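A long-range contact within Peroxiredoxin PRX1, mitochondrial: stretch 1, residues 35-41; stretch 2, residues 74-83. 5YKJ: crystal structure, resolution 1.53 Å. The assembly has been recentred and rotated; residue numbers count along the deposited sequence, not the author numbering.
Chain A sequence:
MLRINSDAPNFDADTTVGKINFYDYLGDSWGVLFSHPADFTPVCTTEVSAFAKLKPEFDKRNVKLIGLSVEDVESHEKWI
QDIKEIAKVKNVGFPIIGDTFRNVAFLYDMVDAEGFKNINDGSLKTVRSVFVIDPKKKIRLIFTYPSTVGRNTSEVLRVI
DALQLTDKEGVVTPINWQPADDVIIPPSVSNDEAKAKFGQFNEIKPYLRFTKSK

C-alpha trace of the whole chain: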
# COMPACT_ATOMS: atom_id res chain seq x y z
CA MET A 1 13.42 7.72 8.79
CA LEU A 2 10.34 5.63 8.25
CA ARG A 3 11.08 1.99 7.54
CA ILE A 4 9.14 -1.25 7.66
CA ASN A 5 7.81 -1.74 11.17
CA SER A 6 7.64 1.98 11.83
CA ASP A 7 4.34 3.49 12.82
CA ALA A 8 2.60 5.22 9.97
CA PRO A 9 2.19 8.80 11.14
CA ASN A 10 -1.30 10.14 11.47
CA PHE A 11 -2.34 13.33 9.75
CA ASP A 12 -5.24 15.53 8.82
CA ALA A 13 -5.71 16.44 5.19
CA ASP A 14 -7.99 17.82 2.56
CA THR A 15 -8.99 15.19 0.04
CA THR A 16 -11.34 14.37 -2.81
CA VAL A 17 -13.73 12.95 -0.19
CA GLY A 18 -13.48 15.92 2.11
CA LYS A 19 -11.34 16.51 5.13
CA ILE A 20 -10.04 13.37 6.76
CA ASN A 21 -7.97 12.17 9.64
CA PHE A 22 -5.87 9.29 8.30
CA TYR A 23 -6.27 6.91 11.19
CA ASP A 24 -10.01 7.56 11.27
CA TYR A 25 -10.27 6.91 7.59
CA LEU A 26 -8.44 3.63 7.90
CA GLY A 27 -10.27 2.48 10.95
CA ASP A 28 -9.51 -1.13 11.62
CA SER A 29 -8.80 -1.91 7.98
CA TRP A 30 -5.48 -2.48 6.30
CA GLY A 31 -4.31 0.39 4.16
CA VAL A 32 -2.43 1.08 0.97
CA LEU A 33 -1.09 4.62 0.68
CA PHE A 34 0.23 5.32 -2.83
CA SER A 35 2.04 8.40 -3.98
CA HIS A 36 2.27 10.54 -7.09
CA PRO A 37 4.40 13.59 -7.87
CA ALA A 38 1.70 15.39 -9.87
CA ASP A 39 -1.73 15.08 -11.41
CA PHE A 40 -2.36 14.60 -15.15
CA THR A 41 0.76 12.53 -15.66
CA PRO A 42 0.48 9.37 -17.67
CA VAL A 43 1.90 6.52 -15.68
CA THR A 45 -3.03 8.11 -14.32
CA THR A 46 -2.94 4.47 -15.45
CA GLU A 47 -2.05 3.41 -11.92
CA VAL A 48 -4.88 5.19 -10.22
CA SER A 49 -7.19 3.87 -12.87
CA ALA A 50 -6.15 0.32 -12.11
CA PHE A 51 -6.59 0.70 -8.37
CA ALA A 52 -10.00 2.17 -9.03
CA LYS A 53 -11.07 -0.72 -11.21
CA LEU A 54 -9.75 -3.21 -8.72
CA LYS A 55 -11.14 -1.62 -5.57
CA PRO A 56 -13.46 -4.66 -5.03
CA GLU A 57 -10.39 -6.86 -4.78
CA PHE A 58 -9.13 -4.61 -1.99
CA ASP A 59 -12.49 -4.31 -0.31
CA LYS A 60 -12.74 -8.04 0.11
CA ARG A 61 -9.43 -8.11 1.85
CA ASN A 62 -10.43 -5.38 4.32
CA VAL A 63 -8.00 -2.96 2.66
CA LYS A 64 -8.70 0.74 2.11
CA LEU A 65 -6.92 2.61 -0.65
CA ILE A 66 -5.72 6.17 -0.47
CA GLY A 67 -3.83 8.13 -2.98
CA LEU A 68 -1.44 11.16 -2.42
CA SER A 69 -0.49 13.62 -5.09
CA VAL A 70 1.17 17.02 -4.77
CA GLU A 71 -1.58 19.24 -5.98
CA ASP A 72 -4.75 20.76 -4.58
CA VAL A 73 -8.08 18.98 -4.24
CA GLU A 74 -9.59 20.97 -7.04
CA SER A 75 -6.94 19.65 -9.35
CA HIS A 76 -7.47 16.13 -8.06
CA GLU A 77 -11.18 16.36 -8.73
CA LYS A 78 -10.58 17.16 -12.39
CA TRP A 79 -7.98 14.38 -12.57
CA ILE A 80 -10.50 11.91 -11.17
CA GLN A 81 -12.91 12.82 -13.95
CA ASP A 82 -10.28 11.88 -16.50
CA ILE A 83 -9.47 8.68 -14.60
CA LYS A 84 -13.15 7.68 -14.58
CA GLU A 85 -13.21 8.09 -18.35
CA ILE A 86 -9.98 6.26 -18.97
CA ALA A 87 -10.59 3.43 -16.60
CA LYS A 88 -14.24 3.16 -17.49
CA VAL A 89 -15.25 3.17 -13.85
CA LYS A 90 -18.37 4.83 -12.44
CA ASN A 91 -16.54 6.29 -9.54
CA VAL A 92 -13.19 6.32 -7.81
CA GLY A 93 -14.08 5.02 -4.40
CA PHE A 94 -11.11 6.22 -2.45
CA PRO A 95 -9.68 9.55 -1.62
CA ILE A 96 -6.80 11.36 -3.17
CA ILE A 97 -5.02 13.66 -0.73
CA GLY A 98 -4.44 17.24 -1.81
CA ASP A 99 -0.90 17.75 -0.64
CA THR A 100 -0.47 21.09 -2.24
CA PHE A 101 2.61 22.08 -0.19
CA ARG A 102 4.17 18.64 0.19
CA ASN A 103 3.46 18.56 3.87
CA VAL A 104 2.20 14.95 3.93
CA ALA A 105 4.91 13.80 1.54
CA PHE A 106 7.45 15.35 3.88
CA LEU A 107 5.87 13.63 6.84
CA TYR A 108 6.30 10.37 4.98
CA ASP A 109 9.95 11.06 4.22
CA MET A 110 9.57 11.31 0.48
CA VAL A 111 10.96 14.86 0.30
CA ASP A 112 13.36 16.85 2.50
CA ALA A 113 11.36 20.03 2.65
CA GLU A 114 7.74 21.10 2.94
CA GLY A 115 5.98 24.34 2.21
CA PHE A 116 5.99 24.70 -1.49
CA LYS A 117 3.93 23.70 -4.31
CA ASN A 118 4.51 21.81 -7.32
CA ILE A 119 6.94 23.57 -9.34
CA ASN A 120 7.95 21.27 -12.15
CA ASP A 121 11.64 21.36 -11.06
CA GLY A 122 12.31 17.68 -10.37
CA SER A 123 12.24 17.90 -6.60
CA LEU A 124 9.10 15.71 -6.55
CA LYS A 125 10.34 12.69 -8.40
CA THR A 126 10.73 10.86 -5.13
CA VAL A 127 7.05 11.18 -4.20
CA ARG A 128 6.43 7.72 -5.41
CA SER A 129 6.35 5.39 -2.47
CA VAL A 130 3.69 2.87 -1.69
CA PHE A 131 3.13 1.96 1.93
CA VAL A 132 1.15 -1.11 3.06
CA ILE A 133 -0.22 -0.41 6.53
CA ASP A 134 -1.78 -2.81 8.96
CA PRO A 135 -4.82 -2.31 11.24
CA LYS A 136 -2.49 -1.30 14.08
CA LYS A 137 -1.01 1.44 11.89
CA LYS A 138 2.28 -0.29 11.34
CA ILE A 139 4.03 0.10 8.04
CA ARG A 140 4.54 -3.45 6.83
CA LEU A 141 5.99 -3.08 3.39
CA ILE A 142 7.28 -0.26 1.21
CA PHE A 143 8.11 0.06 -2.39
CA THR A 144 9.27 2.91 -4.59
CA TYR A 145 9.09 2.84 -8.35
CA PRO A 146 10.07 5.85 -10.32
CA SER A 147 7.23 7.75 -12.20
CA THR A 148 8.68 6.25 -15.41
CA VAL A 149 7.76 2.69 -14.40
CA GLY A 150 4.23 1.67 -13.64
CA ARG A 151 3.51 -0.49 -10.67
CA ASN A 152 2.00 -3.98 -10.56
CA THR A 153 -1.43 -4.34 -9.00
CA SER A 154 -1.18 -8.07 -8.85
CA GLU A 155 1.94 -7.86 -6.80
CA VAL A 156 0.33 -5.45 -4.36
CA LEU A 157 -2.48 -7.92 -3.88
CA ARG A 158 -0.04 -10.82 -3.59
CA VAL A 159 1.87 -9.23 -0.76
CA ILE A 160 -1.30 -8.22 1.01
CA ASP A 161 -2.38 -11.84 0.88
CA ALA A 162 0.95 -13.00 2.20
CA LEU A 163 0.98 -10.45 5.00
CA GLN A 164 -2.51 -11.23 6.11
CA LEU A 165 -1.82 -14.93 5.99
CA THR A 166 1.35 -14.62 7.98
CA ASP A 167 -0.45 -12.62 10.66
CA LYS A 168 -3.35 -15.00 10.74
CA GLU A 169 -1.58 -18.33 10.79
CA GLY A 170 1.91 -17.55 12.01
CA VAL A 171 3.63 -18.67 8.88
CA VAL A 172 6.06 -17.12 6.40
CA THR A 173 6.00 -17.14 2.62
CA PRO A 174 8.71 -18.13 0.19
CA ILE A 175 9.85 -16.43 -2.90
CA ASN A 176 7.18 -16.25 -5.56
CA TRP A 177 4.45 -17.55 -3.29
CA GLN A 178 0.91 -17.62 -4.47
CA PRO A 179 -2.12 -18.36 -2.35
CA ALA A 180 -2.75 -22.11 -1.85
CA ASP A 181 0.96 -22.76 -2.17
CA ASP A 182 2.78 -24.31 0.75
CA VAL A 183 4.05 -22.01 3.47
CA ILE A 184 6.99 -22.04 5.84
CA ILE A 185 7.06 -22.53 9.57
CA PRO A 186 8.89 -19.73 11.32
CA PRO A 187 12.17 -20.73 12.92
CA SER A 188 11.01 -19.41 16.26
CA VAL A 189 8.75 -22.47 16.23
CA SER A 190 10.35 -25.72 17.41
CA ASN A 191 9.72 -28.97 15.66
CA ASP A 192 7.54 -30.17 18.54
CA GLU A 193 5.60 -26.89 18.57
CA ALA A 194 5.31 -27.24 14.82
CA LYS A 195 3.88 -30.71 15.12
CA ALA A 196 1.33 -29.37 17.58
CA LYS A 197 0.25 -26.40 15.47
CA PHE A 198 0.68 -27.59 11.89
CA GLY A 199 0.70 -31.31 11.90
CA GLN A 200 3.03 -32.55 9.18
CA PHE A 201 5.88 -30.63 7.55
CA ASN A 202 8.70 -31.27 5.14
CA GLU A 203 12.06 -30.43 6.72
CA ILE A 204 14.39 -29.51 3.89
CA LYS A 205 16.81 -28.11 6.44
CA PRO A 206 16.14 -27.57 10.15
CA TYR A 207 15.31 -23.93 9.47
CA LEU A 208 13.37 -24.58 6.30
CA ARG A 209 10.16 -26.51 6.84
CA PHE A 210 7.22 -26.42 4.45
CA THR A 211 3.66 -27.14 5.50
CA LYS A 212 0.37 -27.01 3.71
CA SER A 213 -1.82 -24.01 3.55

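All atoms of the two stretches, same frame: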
# COMPACT_ATOMS: atom_id res chain seq x y z
N SER A 35 1.61 7.09 -3.69
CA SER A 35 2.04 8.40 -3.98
C SER A 35 2.36 8.74 -5.43
O SER A 35 2.82 7.96 -6.13
CB SER A 35 3.29 8.68 -3.13
OG SER A 35 3.08 8.23 -1.84
N HIS A 36 2.05 9.98 -5.78
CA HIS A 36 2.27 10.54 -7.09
C HIS A 36 2.83 11.95 -7.01
O HIS A 36 2.44 12.70 -6.25
CB HIS A 36 0.96 10.52 -7.89
CG HIS A 36 0.38 9.16 -7.99
ND1 HIS A 36 0.77 8.26 -8.93
CD2 HIS A 36 -0.52 8.53 -7.22
CE1 HIS A 36 0.16 7.12 -8.71
NE2 HIS A 36 -0.63 7.26 -7.69
N PRO A 37 3.81 12.25 -7.88
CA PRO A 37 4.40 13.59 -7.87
C PRO A 37 3.46 14.71 -8.35
O PRO A 37 3.59 15.79 -7.91
CB PRO A 37 5.63 13.46 -8.79
CG PRO A 37 5.90 12.02 -8.87
CD PRO A 37 4.59 11.34 -8.73
N ALA A 38 2.58 14.40 -9.28
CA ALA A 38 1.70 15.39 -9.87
C ALA A 38 0.48 14.76 -10.49
O ALA A 38 0.47 13.61 -10.74
CB ALA A 38 2.45 16.14 -10.93
N ASP A 39 -0.55 15.55 -10.75
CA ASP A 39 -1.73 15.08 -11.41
C ASP A 39 -1.52 15.18 -12.92
O ASP A 39 -0.65 15.80 -13.35
CB ASP A 39 -2.97 15.96 -11.05
CG ASP A 39 -3.39 15.86 -9.61
OD1 ASP A 39 -2.71 15.19 -8.88
OD2 ASP A 39 -4.36 16.51 -9.27
N PHE A 40 -2.37 14.53 -13.67
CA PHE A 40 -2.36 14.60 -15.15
C PHE A 40 -1.04 14.17 -15.76
O PHE A 40 -0.61 14.71 -16.68
CB PHE A 40 -2.77 16.00 -15.63
CG PHE A 40 -4.11 16.45 -15.10
CD1 PHE A 40 -5.25 15.99 -15.65
CD2 PHE A 40 -4.20 17.33 -14.08
CE1 PHE A 40 -6.45 16.39 -15.20
CE2 PHE A 40 -5.42 17.72 -13.62
CZ PHE A 40 -6.54 17.23 -14.18
N THR A 41 -0.47 13.14 -15.17
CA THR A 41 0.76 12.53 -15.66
C THR A 41 0.37 11.09 -16.04
O THR A 41 -0.39 10.46 -15.40
CB THR A 41 1.95 12.56 -14.69
OG1 THR A 41 1.59 11.88 -13.53
CG2 THR A 41 2.38 13.96 -14.38
N GLU A 74 -8.90 20.59 -5.83
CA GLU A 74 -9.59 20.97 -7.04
C GLU A 74 -8.94 20.32 -8.24
O GLU A 74 -9.60 19.83 -9.10
CB GLU A 74 -9.60 22.48 -7.19
CG GLU A 74 -9.94 22.96 -8.56
CD GLU A 74 -10.35 24.41 -8.63
OE1 GLU A 74 -10.14 25.15 -7.65
OE2 GLU A 74 -10.91 24.77 -9.67
N SER A 75 -7.63 20.30 -8.27
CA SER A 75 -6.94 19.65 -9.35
C SER A 75 -7.23 18.15 -9.34
O SER A 75 -7.53 17.58 -10.34
CB SER A 75 -5.46 19.97 -9.29
OG SER A 75 -4.77 19.15 -10.18
N HIS A 76 -7.21 17.55 -8.17
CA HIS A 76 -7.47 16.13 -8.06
C HIS A 76 -8.87 15.77 -8.54
O HIS A 76 -9.04 14.75 -9.09
CB HIS A 76 -7.32 15.63 -6.62
CG HIS A 76 -5.94 15.69 -6.09
ND1 HIS A 76 -4.86 16.04 -6.85
CD2 HIS A 76 -5.47 15.45 -4.85
CE1 HIS A 76 -3.79 16.03 -6.09
NE2 HIS A 76 -4.13 15.66 -4.88
N GLU A 77 -9.84 16.63 -8.27
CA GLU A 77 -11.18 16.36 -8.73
C GLU A 77 -11.27 16.27 -10.26
O GLU A 77 -11.89 15.37 -10.75
CB GLU A 77 -12.13 17.40 -8.17
CG GLU A 77 -12.55 17.10 -6.74
CD GLU A 77 -13.21 18.25 -6.00
OE1 GLU A 77 -13.18 19.35 -6.46
OE2 GLU A 77 -13.67 18.02 -4.90
N LYS A 78 -10.62 17.19 -10.95
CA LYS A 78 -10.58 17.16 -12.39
C LYS A 78 -9.85 15.91 -12.90
O LYS A 78 -10.24 15.31 -13.83
CB LYS A 78 -9.87 18.38 -12.97
CG LYS A 78 -10.49 19.71 -12.64
CD LYS A 78 -9.61 20.90 -13.08
CE LYS A 78 -8.15 20.90 -12.56
NZ LYS A 78 -7.52 22.19 -12.07
N TRP A 79 -8.76 15.56 -12.22
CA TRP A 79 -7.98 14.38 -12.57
C TRP A 79 -8.86 13.13 -12.43
O TRP A 79 -8.84 12.31 -13.25
CB TRP A 79 -6.74 14.30 -11.68
CG TRP A 79 -5.71 13.28 -12.06
CD1 TRP A 79 -5.45 12.83 -13.29
CD2 TRP A 79 -4.81 12.61 -11.19
NE1 TRP A 79 -4.47 11.91 -13.26
CE2 TRP A 79 -4.08 11.74 -11.97
CE3 TRP A 79 -4.61 12.61 -9.84
CZ2 TRP A 79 -3.11 10.92 -11.45
CZ3 TRP A 79 -3.64 11.80 -9.32
CH2 TRP A 79 -2.91 10.96 -10.13
N ILE A 80 -9.63 13.07 -11.35
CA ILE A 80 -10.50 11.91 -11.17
C ILE A 80 -11.52 11.77 -12.30
O ILE A 80 -11.88 10.72 -12.61
CB ILE A 80 -11.15 11.90 -9.78
CG1 ILE A 80 -10.17 11.35 -8.76
CG2 ILE A 80 -12.43 11.09 -9.70
CD1 ILE A 80 -10.75 11.47 -7.40
N GLN A 81 -11.98 12.88 -12.84
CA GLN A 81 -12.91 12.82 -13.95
C GLN A 81 -12.23 12.16 -15.15
O GLN A 81 -12.83 11.38 -15.80
CB GLN A 81 -13.51 14.20 -14.28
CG GLN A 81 -14.31 14.81 -13.15
CD GLN A 81 -14.81 16.20 -13.41
OE1 GLN A 81 -15.09 16.56 -14.48
NE2 GLN A 81 -14.89 16.99 -12.39
N ASP A 82 -10.99 12.50 -15.41
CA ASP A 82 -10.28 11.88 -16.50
C ASP A 82 -10.07 10.38 -16.23
O ASP A 82 -10.25 9.58 -17.07
CB ASP A 82 -8.91 12.54 -16.66
CG ASP A 82 -8.93 13.79 -17.51
OD1 ASP A 82 -9.98 14.22 -17.88
OD2 ASP A 82 -7.84 14.22 -17.79
N ILE A 83 -9.71 10.07 -15.00
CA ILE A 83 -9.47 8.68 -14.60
C ILE A 83 -10.76 7.84 -14.77
O ILE A 83 -10.70 6.76 -15.26
CB ILE A 83 -8.93 8.59 -13.15
CG1 ILE A 83 -7.48 9.09 -13.02
CG2 ILE A 83 -9.02 7.16 -12.60
CD1 ILE A 83 -7.10 9.73 -11.72

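This is a small loop-on-helix contact, burying 420 Å² in all, in which Asp-39 binds the helix by its carboxylate while Trp-79 supplies an aromatic platform for the segment from His-36 to Phe-40. The helix contributes a single stripe: Ser-75, Lys-78, Trp-79 and Asp-82, related by steps of three or four with Lys-78 and Trp-79 adjacent, line the same side, with His-76 joining at the margin, whereas Glu-74, Glu-77 and Ile-80 direct their CA-to-CB bonds away.

The polar centre is Asp-39. Its CA-to-CB bond runs sideways, but with chi1 in the m well the carboxylate ends up closer to the helix than its own backbone does. There OD2 accepts a short hydrogen bond from His-76 ND1 at 2.5 Å, with an N-H...acceptor angle of 159°, and the oxygen lies at the edge of the imidazole, near its plane, where a ring nitrogen directs its hydrogen. His-76 reaches it even though its CA-to-CB bond points away, because its m rotamer swings the ring back. The same OD2 lies 2.8 Å from Ser-75 OG, so one oxygen is approached by two neighbouring side chains. His-76 N is also near, 3.2 Å from Asp-39 OD2, but the angle is too poor for a hydrogen bond.

Around this polar core, Trp-79 does most of the packing. Its CA-to-CB bond points toward the loop, and the backbone crosses over one face of the indole: Asp-39 CA sits 4.0 Å from the centroid of the six-membered ring and only 11° off its normal, a well-centred CH-pi contact. Phe-40 N also lies over that face, 3.4 Å from Trp-79 NE1; both are donors, so this is proximity without a hydrogen bond. At the far end of the indole, an edge is turned to the face of His-36, with ring planes at 77° and centroids 6.0 Å apart; the closest atoms, His-36 CG and Trp-79 CH2, are 4.3 Å apart.

Phe-40 covers the outer part of the contact. Its backbone is left-handed (phi 57°, psi 39°), and its ring reaches the helix from a sideways CA-to-CB bond. Trp-79 CB lies over the phenyl face, 4.2 Å from the Phe-40 ring centroid, while Ser-75, Lys-78 and Asp-82 meet the ring at its edge; Phe-40 CZ approaches Lys-78 CB to 3.7 Å. The rule to read here is compact: anchor the loop with one carboxylate, then let a single tryptophan serve its backbone and both flanking rings.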